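PDB 5GY3: glucanase from Klebsiella pneumoniae, which probably hydrolyses internal beta-1,4-glucosidic bonds of cellulose and related beta-glucans, as an endoglucanase of glycosyl hydrolase family 8. Local coordinates for residues A272-D275 with L276-E280; L301-L304 with A305-D308; S244-R247 with L248-P251; P212-F216 with D217-I221; N147-P150 with S151-I154. All coordinates share one frame; numbering follows the deposited sequence.

Interaction 1: A272-D275 with L276-E280; sequences AVRD and LTLGE
R274, in the last turn of helix 268-278, meets E280 just beyond it, and D275 joins them in a small salt-bridge network. R274 first sets its CG anti to the backbone N (chi1 179°), then bends at chi2 (-91°). The bend carries the guanidinium along the helix toward E280. There R274 NH2 donates to E280 OE2 at 2.7 Å, and the bond is almost straight. The carboxylate oxygen lies in the guanidinium plane, yet NH2 comes to it from above the carboxylate plane; the two flat groups stand 82° apart. The same NH2 also donates to D275 OD1 at 2.9 Å, less straight. L278 CD1 rests over one face of the guanidinium, 3.4 Å from R274 CZ, toward its rim.

T277 turns OG1 back onto the helix, beside its own backbone N. V273 O accepts from both T277 OG1 and T277 N, each at 2.8 Å, from opposite faces of its carbonyl plane. At the C-terminal end of this helix, G279 takes a positive phi in a Schellman motif, and E280 N bonds to D275 O at 2.9 Å.

R247, from the loop 244-251, forms a salt bridge with D275 OD2. D275 OD1 and E280 OE2 lie only 4.3 Å apart. The two arginines probably offset the repulsion between these acids and favour their ionised forms, so charge probably adds to the backbone bonds at the helix end.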
loop_
_atom_site.group_PDB
_atom_site.type_symbol
_atom_site.label_atom_id
_atom_site.label_comp_id
_atom_site.label_asym_id
_atom_site.label_seq_id
_atom_site.Cartn_x
_atom_site.Cartn_y
_atom_site.Cartn_z
ATOM N N ALA A 272 0.262 -4.171 15.057
ATOM C CA ALA A 272 0.740 -5.346 14.333
ATOM C C ALA A 272 1.913 -5.000 13.421
ATOM O O ALA A 272 2.870 -5.774 13.308
ATOM C CB ALA A 272 -0.405 -5.973 13.537
ATOM N N VAL A 273 1.879 -3.832 12.778
ATOM C CA VAL A 273 3.039 -3.417 11.986
ATOM C C VAL A 273 4.252 -3.184 12.881
ATOM O O VAL A 273 5.385 -3.523 12.516
ATOM C CB VAL A 273 2.706 -2.165 11.151
ATOM C CG1 VAL A 273 3.974 -1.602 10.481
ATOM C CG2 VAL A 273 1.662 -2.503 10.101
ATOM N N ARG A 274 4.045 -2.583 14.057
ATOM C CA ARG A 274 5.150 -2.407 14.995
ATOM C C ARG A 274 5.765 -3.754 15.368
ATOM O O ARG A 274 6.993 -3.907 15.355
ATOM C CB ARG A 274 4.670 -1.650 16.239
ATOM C CG ARG A 274 5.728 -1.429 17.323
ATOM C CD ARG A 274 5.704 -2.572 18.313
ATOM N NE ARG A 274 6.628 -2.380 19.423
ATOM C CZ ARG A 274 7.106 -3.387 20.138
ATOM N NH1 ARG A 274 7.941 -3.157 21.148
ATOM N NH2 ARG A 274 6.753 -4.627 19.824
ATOM N N ASP A 275 4.923 -4.742 15.706
ATOM C CA ASP A 275 5.427 -6.063 16.081
ATOM C C ASP A 275 6.187 -6.703 14.927
ATOM O O ASP A 275 7.255 -7.298 15.127
ATOM C CB ASP A 275 4.281 -6.984 16.509
ATOM C CG ASP A 275 3.725 -6.657 17.894
ATOM O OD1 ASP A 275 4.377 -5.926 18.664
ATOM O OD2 ASP A 275 2.621 -7.152 18.205
ATOM N N LEU A 276 5.648 -6.584 13.710
ATOM C CA LEU A 276 6.352 -7.099 12.539
ATOM C C LEU A 276 7.706 -6.424 12.376
ATOM O O LEU A 276 8.716 -7.091 12.106
ATOM C CB LEU A 276 5.494 -6.912 11.282
ATOM C CG LEU A 276 6.099 -7.397 9.956
ATOM C CD1 LEU A 276 6.322 -8.917 9.969
ATOM C CD2 LEU A 276 5.218 -7.000 8.787
ATOM N N THR A 277 7.751 -5.097 12.533
ATOM C CA THR A 277 8.990 -4.366 12.302
ATOM C C THR A 277 10.079 -4.795 13.273
ATOM O O THR A 277 11.251 -4.900 12.893
ATOM C CB THR A 277 8.735 -2.864 12.409
ATOM O OG1 THR A 277 7.764 -2.496 11.428
ATOM C CG2 THR A 277 10.019 -2.052 12.195
ATOM N N LEU A 278 9.716 -5.039 14.524
ATOM C CA LEU A 278 10.691 -5.406 15.541
ATOM C C LEU A 278 10.906 -6.909 15.636
ATOM O O LEU A 278 11.736 -7.352 16.437
ATOM C CB LEU A 278 10.261 -4.847 16.904
ATOM C CG LEU A 278 10.231 -3.324 17.043
ATOM C CD1 LEU A 278 10.051 -2.880 18.500
ATOM C CD2 LEU A 278 11.476 -2.693 16.427
ATOM N N GLY A 279 10.201 -7.699 14.831
ATOM C CA GLY A 279 10.348 -9.134 14.918
ATOM C C GLY A 279 9.774 -9.742 16.171
ATOM O O GLY A 279 10.156 -10.856 16.540
ATOM N N GLU A 280 8.876 -9.047 16.844
ATOM C CA GLU A 280 8.272 -9.607 18.042
ATOM C C GLU A 280 7.256 -10.674 17.655
ATOM O O GLU A 280 6.366 -10.403 16.840
ATOM C CB GLU A 280 7.600 -8.529 18.879
ATOM C CG GLU A 280 7.320 -8.983 20.294
ATOM C CD GLU A 280 7.068 -7.833 21.234
ATOM O OE1 GLU A 280 6.158 -7.954 22.084
ATOM O OE2 GLU A 280 7.778 -6.806 21.123
#

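Interaction 2: L301-L304 with A305-D308; sequences LVWL and AKQD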
loop_
_atom_site.group_PDB
_atom_site.type_symbol
_atom_site.label_atom_id
_atom_site.label_comp_id
_atom_site.label_asym_id
_atom_site.label_seq_id
_atom_site.Cartn_x
_atom_site.Cartn_y
_atom_site.Cartn_z
ATOM N N LEU A 301 -2.652 -8.228 6.672
ATOM C CA LEU A 301 -1.513 -8.039 5.780
ATOM C C LEU A 301 -0.203 -8.329 6.499
ATOM O O LEU A 301 0.735 -8.881 5.904
ATOM C CB LEU A 301 -1.513 -6.619 5.232
ATOM C CG LEU A 301 -2.663 -6.244 4.305
ATOM C CD1 LEU A 301 -2.684 -4.741 4.111
ATOM C CD2 LEU A 301 -2.526 -6.972 2.966
ATOM N N VAL A 302 -0.123 -7.964 7.782
ATOM C CA VAL A 302 1.060 -8.288 8.576
ATOM C C VAL A 302 1.233 -9.798 8.671
ATOM O O VAL A 302 2.338 -10.324 8.502
ATOM C CB VAL A 302 0.965 -7.623 9.965
ATOM C CG1 VAL A 302 1.962 -8.236 10.928
ATOM C CG2 VAL A 302 1.226 -6.136 9.832
ATOM N N TRP A 303 0.135 -10.520 8.905
ATOM C CA TRP A 303 0.194 -11.976 8.964
ATOM C C TRP A 303 0.639 -12.566 7.631
ATOM O O TRP A 303 1.504 -13.452 7.594
ATOM C CB TRP A 303 -1.171 -12.531 9.372
ATOM C CG TRP A 303 -1.188 -14.024 9.521
ATOM C CD1 TRP A 303 -1.870 -14.916 8.745
ATOM C CD2 TRP A 303 -0.474 -14.796 10.493
ATOM N NE1 TRP A 303 -1.634 -16.198 9.184
ATOM C CE2 TRP A 303 -0.781 -16.152 10.256
ATOM C CE3 TRP A 303 0.389 -14.473 11.547
ATOM C CZ2 TRP A 303 -0.253 -17.185 11.033
ATOM C CZ3 TRP A 303 0.911 -15.496 12.317
ATOM C CH2 TRP A 303 0.585 -16.837 12.058
ATOM N N LEU A 304 0.076 -12.062 6.524
ATOM C CA LEU A 304 0.484 -12.503 5.193
ATOM C C LEU A 304 1.956 -12.214 4.932
ATOM O O LEU A 304 2.671 -13.046 4.358
ATOM C CB LEU A 304 -0.378 -11.815 4.140
ATOM C CG LEU A 304 -0.152 -12.256 2.703
ATOM C CD1 LEU A 304 -0.224 -13.779 2.598
ATOM C CD2 LEU A 304 -1.194 -11.614 1.833
ATOM N N ALA A 305 2.420 -11.022 5.316
ATOM C CA ALA A 305 3.832 -10.696 5.160
ATOM C C ALA A 305 4.710 -11.698 5.898
ATOM O O ALA A 305 5.739 -12.140 5.373
ATOM C CB ALA A 305 4.095 -9.269 5.653
ATOM N N LYS A 306 4.311 -12.076 7.114
ATOM C CA LYS A 306 5.055 -13.095 7.847
ATOM C C LYS A 306 5.024 -14.424 7.105
ATOM O O LYS A 306 6.061 -15.080 6.956
ATOM C CB LYS A 306 4.493 -13.248 9.261
ATOM C CG LYS A 306 4.730 -12.029 10.130
ATOM C CD LYS A 306 3.824 -12.013 11.360
ATOM C CE LYS A 306 4.291 -13.019 12.389
ATOM N NZ LYS A 306 3.218 -13.316 13.372
ATOM N N GLN A 307 3.845 -14.828 6.618
ATOM C CA GLN A 307 3.735 -16.112 5.927
ATOM C C GLN A 307 4.611 -16.148 4.688
ATOM O O GLN A 307 5.218 -17.181 4.378
ATOM C CB GLN A 307 2.282 -16.401 5.543
ATOM C CG GLN A 307 1.313 -16.506 6.718
ATOM C CD GLN A 307 1.978 -16.958 8.013
ATOM O OE1 GLN A 307 2.041 -16.198 8.986
ATOM N NE2 GLN A 307 2.456 -18.199 8.042
ATOM N N ASP A 308 4.694 -15.030 3.965
ATOM C CA ASP A 308 5.473 -15.024 2.731
ATOM C C ASP A 308 6.980 -15.106 2.975
ATOM O O ASP A 308 7.743 -15.162 2.005
ATOM C CB ASP A 308 5.137 -13.783 1.900
ATOM C CG ASP A 308 3.827 -13.923 1.133
ATOM O OD1 ASP A 308 3.260 -15.036 1.099
ATOM O OD2 ASP A 308 3.368 -12.918 0.549
#
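Q307 lies under the indole of W303, one turn further along helix 293-307. The backbone bonds are those of a regular alpha-helix. A305 N donates to L301 O, K306 N to V302 O and Q307 N to W303 O. D308 N closes the series on L304 O at 2.9 Å, just past the last helical residue.

The aromatic contacts centre on W303. With chi1 at -177° its CG points away from the backbone N, which swings the indole along the helix toward the next turn. Q307 CG sits over the five-membered ring, 4.1 Å from its centroid and 18° off the normal, a CH-pi contact. Beyond CG the chain bends, and the amide lies over the same face, its plane 29° from that of the ring. K306 comes from another side. Its chain bends at chi3 and crosses the indole at about a right angle. K306 NZ reaches the ring edge, 3.3 Å from W303 CZ3, near the ring plane, so this is not a cation-pi stack over the face.

Apolar packing is lighter: K306 CD lies 4.2 Å from V302 CG1. D308 is held by other partners: its OD2 forms a salt bridge with R98 and accepts a hydrogen bond from W227 NE1.

Several elements surround this last helix of the chain, as expected in the (alpha/alpha)6 barrel of family 8 enzymes. V302, A305 and K306 pack on L276 of helix 268-278. L301, L304 and A305 touch W227 of helix 220-228, while L301 and L304 also meet helix 29-41.

Interaction 3: S244-R247 with L248-P251; sequences SYPR and LQTP
P246 O is gripped by two donors across a type I beta turn that runs from P246 to Q249. Q249 N donates to it at 2.9 Å and closes the turn. T250 OG1, one residue further on, does so at the same 2.9 Å. They arrive from opposite faces of the carbonyl plane, both well out of it. T250 can make its bond because OG1 is turned away from its own carbonyl carbon (chi1 -57°) and back toward the turn. Water 1 adds a bridge: it lies 2.7 Å from R247 O and accepts from T250 N at 2.9 Å. The backbone is thus tied across the turn without a regular helix or strand.

The main packing joins Y245 and P251. P251 CD stands over the centre of the Y245 ring, 3.4 Å from its centroid and 3° off the normal. This is a CH-pi contact. P251 CG leans toward the hydroxyl end of the ring, 3.7 Å from Y245 CZ. Further out, P246 CG lies 3.9 Å from Q249 OE1. R247, already paired with D275, runs out as an extended chain from CG to NE.

The turn lies between helix 236-243 and strand 254-255. Y245 meets W241 of that helix edge-to-face. T250 shares backbone hydrogen bonds with M266, and R247 and L248 rest on L271 of helix 268-278.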
loop_
_atom_site.group_PDB
_atom_site.type_symbol
_atom_site.label_atom_id
_atom_site.label_comp_id
_atom_site.label_asym_id
_atom_site.label_seq_id
_atom_site.Cartn_x
_atom_site.Cartn_y
_atom_site.Cartn_z
ATOM N N SER A 244 12.386 2.922 20.750
ATOM C CA SER A 244 12.514 3.969 21.755
ATOM C C SER A 244 11.235 4.186 22.564
ATOM O O SER A 244 11.216 5.071 23.422
ATOM C CB SER A 244 12.949 5.287 21.103
ATOM O OG SER A 244 11.883 5.903 20.398
ATOM N N TYR A 245 10.181 3.411 22.317
ATOM C CA TYR A 245 8.919 3.529 23.033
ATOM C C TYR A 245 8.504 2.190 23.617
ATOM O O TYR A 245 8.862 1.139 23.081
ATOM C CB TYR A 245 7.793 4.036 22.108
ATOM C CG TYR A 245 7.957 5.474 21.704
ATOM C CD1 TYR A 245 7.609 6.493 22.577
ATOM C CD2 TYR A 245 8.474 5.821 20.453
ATOM C CE1 TYR A 245 7.763 7.808 22.230
ATOM C CE2 TYR A 245 8.630 7.146 20.097
ATOM C CZ TYR A 245 8.270 8.136 20.992
ATOM O OH TYR A 245 8.417 9.466 20.671
ATOM N N PRO A 246 7.733 2.196 24.710
ATOM C CA PRO A 246 7.092 0.955 25.159
ATOM C C PRO A 246 6.140 0.445 24.087
ATOM O O PRO A 246 5.481 1.225 23.399
ATOM C CB PRO A 246 6.338 1.373 26.429
ATOM C CG PRO A 246 6.986 2.642 26.872
ATOM C CD PRO A 246 7.486 3.323 25.623
ATOM N N ARG A 247 6.086 -0.881 23.942
ATOM C CA ARG A 247 5.250 -1.496 22.914
ATOM C C ARG A 247 3.835 -0.927 22.904
ATOM O O ARG A 247 3.287 -0.627 21.836
ATOM C CB ARG A 247 5.195 -3.009 23.113
ATOM C CG ARG A 247 4.146 -3.677 22.239
ATOM C CD ARG A 247 4.247 -5.184 22.286
ATOM N NE ARG A 247 3.324 -5.798 21.340
ATOM C CZ ARG A 247 2.074 -6.133 21.634
ATOM N NH1 ARG A 247 1.599 -5.917 22.857
ATOM N NH2 ARG A 247 1.299 -6.683 20.710
ATOM N N LEU A 248 3.228 -0.764 24.079
ATOM C CA LEU A 248 1.851 -0.294 24.186
ATOM C C LEU A 248 1.735 1.221 24.311
ATOM O O LEU A 248 0.613 1.735 24.431
ATOM C CB LEU A 248 1.154 -0.971 25.375
ATOM C CG LEU A 248 1.013 -2.493 25.288
ATOM C CD1 LEU A 248 0.366 -3.053 26.555
ATOM C CD2 LEU A 248 0.216 -2.885 24.063
ATOM N N GLN A 249 2.847 1.948 24.266
ATOM C CA GLN A 249 2.843 3.403 24.321
ATOM C C GLN A 249 3.663 3.993 23.184
ATOM O O GLN A 249 4.454 4.917 23.377
ATOM C CB GLN A 249 3.368 3.910 25.664
ATOM C CG GLN A 249 2.520 3.540 26.862
ATOM C CD GLN A 249 3.167 3.990 28.162
ATOM O OE1 GLN A 249 3.745 3.188 28.890
ATOM N NE2 GLN A 249 3.090 5.281 28.443
ATOM N N THR A 250 3.474 3.471 21.973
ATOM C CA THR A 250 4.145 3.998 20.798
ATOM C C THR A 250 3.230 4.980 20.094
ATOM O O THR A 250 2.104 4.600 19.745
ATOM C CB THR A 250 4.510 2.867 19.855
ATOM O OG1 THR A 250 5.328 1.921 20.549
ATOM C CG2 THR A 250 5.263 3.404 18.637
ATOM N N PRO A 251 3.652 6.227 19.866
ATOM C CA PRO A 251 2.754 7.211 19.244
ATOM C C PRO A 251 2.274 6.747 17.878
ATOM O O PRO A 251 3.023 6.144 17.108
ATOM C CB PRO A 251 3.624 8.466 19.139
ATOM C CG PRO A 251 4.661 8.286 20.246
ATOM C CD PRO A 251 4.943 6.820 20.261
HETATM O O HOH W 1 1.636 1.428 21.130
#

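Interaction 4: P212-F216 with D217-I221; sequences PRMSF and DAIRI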
loop_
_atom_site.group_PDB
_atom_site.type_symbol
_atom_site.label_atom_id
_atom_site.label_comp_id
_atom_site.label_asym_id
_atom_site.label_seq_id
_atom_site.Cartn_x
_atom_site.Cartn_y
_atom_site.Cartn_z
ATOM N N PRO A 212 3.088 17.125 7.695
ATOM C CA PRO A 212 4.352 16.397 7.481
ATOM C C PRO A 212 4.556 15.313 8.533
ATOM O O PRO A 212 5.515 15.330 9.296
ATOM C CB PRO A 212 5.392 17.519 7.578
ATOM C CG PRO A 212 4.800 18.448 8.610
ATOM C CD PRO A 212 3.301 18.427 8.360
ATOM N N ARG A 213 3.609 14.383 8.598
ATOM C CA ARG A 213 3.618 13.305 9.571
ATOM C C ARG A 213 3.967 11.992 8.892
ATOM O O ARG A 213 3.534 11.740 7.762
ATOM C CB ARG A 213 2.246 13.156 10.231
ATOM C CG ARG A 213 1.806 14.362 11.035
ATOM C CD ARG A 213 0.348 14.217 11.433
ATOM N NE ARG A 213 -0.078 15.365 12.235
ATOM C CZ ARG A 213 -1.283 15.471 12.777
ATOM N NH1 ARG A 213 -2.167 14.501 12.590
ATOM N NH2 ARG A 213 -1.595 16.540 13.496
ATOM N N MET A 214 4.772 11.186 9.584
ATOM C CA MET A 214 4.731 9.731 9.480
ATOM C C MET A 214 3.430 9.289 10.133
ATOM O O MET A 214 3.323 9.281 11.362
ATOM C CB MET A 214 5.931 9.099 10.188
ATOM C CG MET A 214 6.238 7.665 9.713
ATOM S SD MET A 214 4.970 6.499 10.136
ATOM C CE MET A 214 5.014 6.638 11.929
ATOM N N SER A 215 2.434 8.917 9.328
ATOM C CA SER A 215 1.160 8.494 9.909
ATOM C C SER A 215 0.549 7.339 9.122
ATOM O O SER A 215 1.213 6.319 8.916
ATOM C CB SER A 215 0.186 9.679 10.014
ATOM O OG SER A 215 -0.182 10.180 8.748
ATOM N N PHE A 216 -0.715 7.444 8.716
ATOM C CA PHE A 216 -1.420 6.240 8.272
ATOM C C PHE A 216 -0.975 5.732 6.904
ATOM O O PHE A 216 -1.207 4.551 6.602
ATOM C CB PHE A 216 -2.930 6.488 8.253
ATOM C CG PHE A 216 -3.497 6.815 9.597
ATOM C CD1 PHE A 216 -3.654 5.823 10.551
ATOM C CD2 PHE A 216 -3.862 8.116 9.912
ATOM C CE1 PHE A 216 -4.183 6.115 11.796
ATOM C CE2 PHE A 216 -4.388 8.422 11.161
ATOM C CZ PHE A 216 -4.546 7.421 12.103
ATOM N N ASP A 217 -0.372 6.582 6.068
ATOM C CA ASP A 217 0.242 6.095 4.835
ATOM C C ASP A 217 1.626 5.520 5.118
ATOM O O ASP A 217 1.906 4.352 4.804
ATOM C CB ASP A 217 0.349 7.215 3.796
ATOM C CG ASP A 217 -0.928 7.407 2.984
ATOM O OD1 ASP A 217 -1.902 6.636 3.158
ATOM O OD2 ASP A 217 -0.943 8.330 2.150
ATOM N N ALA A 218 2.483 6.322 5.754
ATOM C CA ALA A 218 3.900 5.983 5.873
ATOM C C ALA A 218 4.137 4.710 6.674
ATOM O O ALA A 218 5.125 4.006 6.419
ATOM C CB ALA A 218 4.653 7.153 6.506
ATOM N N ILE A 219 3.246 4.396 7.624
ATOM C CA ILE A 219 3.414 3.203 8.449
ATOM C C ILE A 219 3.401 1.926 7.609
ATOM O O ILE A 219 3.895 0.887 8.056
ATOM C CB ILE A 219 2.325 3.187 9.544
ATOM C CG1 ILE A 219 2.640 2.137 10.614
ATOM C CG2 ILE A 219 0.957 2.915 8.931
ATOM C CD1 ILE A 219 4.001 2.331 11.257
ATOM N N ARG A 220 2.876 1.969 6.381
ATOM C CA ARG A 220 2.948 0.792 5.521
ATOM C C ARG A 220 4.355 0.528 4.994
ATOM O O ARG A 220 4.618 -0.580 4.513
ATOM C CB ARG A 220 1.974 0.932 4.346
ATOM C CG ARG A 220 0.536 0.797 4.787
ATOM C CD ARG A 220 -0.409 0.705 3.604
ATOM N NE ARG A 220 -0.220 1.825 2.685
ATOM C CZ ARG A 220 -0.969 2.921 2.670
ATOM N NH1 ARG A 220 -1.969 3.044 3.534
ATOM N NH2 ARG A 220 -0.721 3.889 1.785
ATOM N N ILE A 221 5.255 1.517 5.062
ATOM C CA ILE A 221 6.603 1.334 4.519
ATOM C C ILE A 221 7.341 0.195 5.213
ATOM O O ILE A 221 7.883 -0.682 4.516
ATOM C CB ILE A 221 7.369 2.671 4.567
ATOM C CG1 ILE A 221 6.668 3.708 3.680
ATOM C CG2 ILE A 221 8.862 2.506 4.178
ATOM C CD1 ILE A 221 7.180 5.165 3.860
HETATM O O HOH W 2 -1.926 9.604 6.798
#
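M214 carries its CG to the side remote from its backbone N (chi1 -159°), and two further bends, at chi2 (-67°) and chi3 (-61°), fold the thioether over A218 and I219. M214 CG lies 3.6 Å from A218 CB. The sulfur comes next: M214 SD is 3.7 Å from the same A218 CB and 4.3 Å from I219 CB. I219 tucks CG2 between its own backbone N and carbonyl carbon, where it packs 3.4 Å from S215 O, with F216 O next nearest.

One backbone bond closes the bend. I219 N donates to S215 O at 3.1 Å. The segment thus passes from the short strand 213-214, paired with 254-255, into helix 220-228. A type I beta turn from D217 to R220 leads into that helix. The strand-to-helix link lies beside the predicted nucleophile D87, whose side chain is about 4 Å from that of R220.

R220 bends at chi3 and turns its guanidinium back over the turn, with D217 O above one face. R220 NH2 makes a weak hydrogen bond, part of a salt bridge, to D217 OD1 at 3.3 Å. The stronger partner of D217 is N149, whose ND2 bonds to OD2. Water 2 is hydrogen-bonded to S215 OG at 2.7 Å and accepts weakly from D217 N. D194 OD1 accepts from the backbone N atoms of S215 and A218.

Interaction 5: N147-P150 with S151-I154; sequences NLNP and SYFI
N149 lays its side chain over the ring of Y152, three residues on. Its CB sits over one face of that ring, toward the rim, 3.9 Å from the centroid, as a CH-pi contact. The next atom, CG, is anti to the backbone N (chi1 -171°), a setting that carries the amide over the Y152 ring; amide and ring planes are stacked, 18° apart. N149 CG is 3.5 Å from Y152 CE1. At the tip the two branches part. N149 OD1 accepts from S151 OG at 2.6 Å, from above the amide plane, and more weakly from S151 N. N149 ND2 stays near Y152 CE1 at 3.4 Å and has D217 as its outside partner. Bonds at both branches and the ring beneath should hold the amide in one rotation.

The backbone coils under this side chain. Y152 N donates to N149 O at 2.8 Å, and F153 N to P150 O. P150 CA stands over the centre of the F153 ring, 3.8 Å from its centroid, a second CH-pi contact. Water 3 donates to both P150 O and F153 O.

The bonds from residue i+3 to i fit a 3-10 turn, followed by an inverse gamma turn at F153. I154 then takes the N-cap position of helix 155-164. The turn lies in the active-site region of this family 8 enzyme: Y152 touches the predicted nucleophile D87, their side chains about 3 Å apart.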
loop_
_atom_site.group_PDB
_atom_site.type_symbol
_atom_site.label_atom_id
_atom_site.label_comp_id
_atom_site.label_asym_id
_atom_site.label_seq_id
_atom_site.Cartn_x
_atom_site.Cartn_y
_atom_site.Cartn_z
ATOM N N ASN A 147 5.406 15.312 -6.204
ATOM C CA ASN A 147 4.862 14.923 -4.911
ATOM C C ASN A 147 4.716 13.414 -4.904
ATOM O O ASN A 147 3.886 12.858 -5.625
ATOM C CB ASN A 147 3.531 15.624 -4.656
ATOM C CG ASN A 147 3.723 17.052 -4.187
ATOM O OD1 ASN A 147 4.793 17.402 -3.687
ATOM N ND2 ASN A 147 2.697 17.888 -4.350
ATOM N N LEU A 148 5.538 12.749 -4.105
ATOM C CA LEU A 148 5.585 11.297 -4.059
ATOM C C LEU A 148 5.021 10.805 -2.734
ATOM O O LEU A 148 4.956 11.541 -1.745
ATOM C CB LEU A 148 7.021 10.800 -4.222
ATOM C CG LEU A 148 7.780 11.286 -5.457
ATOM C CD1 LEU A 148 9.198 10.733 -5.423
ATOM C CD2 LEU A 148 7.039 10.827 -6.710
ATOM N N ASN A 149 4.611 9.543 -2.721
ATOM C CA ASN A 149 4.158 8.892 -1.497
ATOM C C ASN A 149 4.980 7.613 -1.367
ATOM O O ASN A 149 4.729 6.636 -2.093
ATOM C CB ASN A 149 2.661 8.608 -1.546
ATOM C CG ASN A 149 2.123 8.127 -0.215
ATOM O OD1 ASN A 149 2.753 7.307 0.459
ATOM N ND2 ASN A 149 0.967 8.647 0.184
ATOM N N PRO A 150 6.004 7.594 -0.512
ATOM C CA PRO A 150 6.863 6.403 -0.457
ATOM C C PRO A 150 6.146 5.154 0.010
ATOM O O PRO A 150 6.652 4.052 -0.239
ATOM C CB PRO A 150 7.987 6.806 0.518
ATOM C CG PRO A 150 7.448 7.980 1.288
ATOM C CD PRO A 150 6.559 8.706 0.281
ATOM N N SER A 151 4.981 5.278 0.655
ATOM C CA SER A 151 4.186 4.098 0.983
ATOM C C SER A 151 3.536 3.472 -0.248
ATOM O O SER A 151 2.936 2.400 -0.131
ATOM C CB SER A 151 3.117 4.444 2.023
ATOM O OG SER A 151 1.948 4.987 1.446
ATOM N N TYR A 152 3.641 4.109 -1.418
ATOM C CA TYR A 152 3.248 3.488 -2.681
ATOM C C TYR A 152 4.402 2.738 -3.348
ATOM O O TYR A 152 4.212 2.161 -4.429
ATOM C CB TYR A 152 2.702 4.528 -3.677
ATOM C CG TYR A 152 1.425 5.262 -3.304
ATOM C CD1 TYR A 152 0.963 5.309 -1.995
ATOM C CD2 TYR A 152 0.687 5.919 -4.282
ATOM C CE1 TYR A 152 -0.205 5.993 -1.660
ATOM C CE2 TYR A 152 -0.481 6.616 -3.960
ATOM C CZ TYR A 152 -0.916 6.645 -2.649
ATOM O OH TYR A 152 -2.062 7.316 -2.308
ATOM N N PHE A 153 5.593 2.731 -2.743
ATOM C CA PHE A 153 6.709 1.917 -3.251
ATOM C C PHE A 153 6.532 0.494 -2.718
ATOM O O PHE A 153 7.157 0.082 -1.737
ATOM C CB PHE A 153 8.071 2.455 -2.814
ATOM C CG PHE A 153 8.378 3.887 -3.208
ATOM C CD1 PHE A 153 7.551 4.630 -4.037
ATOM C CD2 PHE A 153 9.541 4.480 -2.724
ATOM C CE1 PHE A 153 7.875 5.959 -4.363
ATOM C CE2 PHE A 153 9.873 5.798 -3.051
ATOM C CZ PHE A 153 9.035 6.530 -3.867
ATOM N N ILE A 154 5.675 -0.280 -3.376
ATOM C CA ILE A 154 5.266 -1.597 -2.834
ATOM C C ILE A 154 6.312 -2.606 -3.298
ATOM O O ILE A 154 6.125 -3.373 -4.249
ATOM C CB ILE A 154 3.839 -1.965 -3.231
ATOM C CG1 ILE A 154 2.903 -0.813 -2.834
ATOM C CG2 ILE A 154 3.423 -3.253 -2.500
ATOM C CD1 ILE A 154 1.432 -1.061 -3.125
HETATM O O HOH W 3 7.154 1.354 0.875
#

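Interactions 4 and 5 form the pair nearest the predicted nucleophile D87, with centres 10 Å apart. Their junction is D217 OD2 to N149 ND2, 2.8 Å, and D217 O lies against S151 CB. Interaction 1 links three others. Its junction with interaction 3 is D275 OD2 to R247 NH2, 2.9 Å. Its L276 CD1 packs 3.5 Å from K306 CG of interaction 2, and its V273 CG1 lies 3.5 Å from I219 O of interaction 4. Contacts thus run from interactions 2 and 3 through 1 and 4 to 5. Interactions 3 and 5 are remote, their nearest atoms about 15 Å apart. In interaction 2, the L301 side chain is about 10 Å from that of D87.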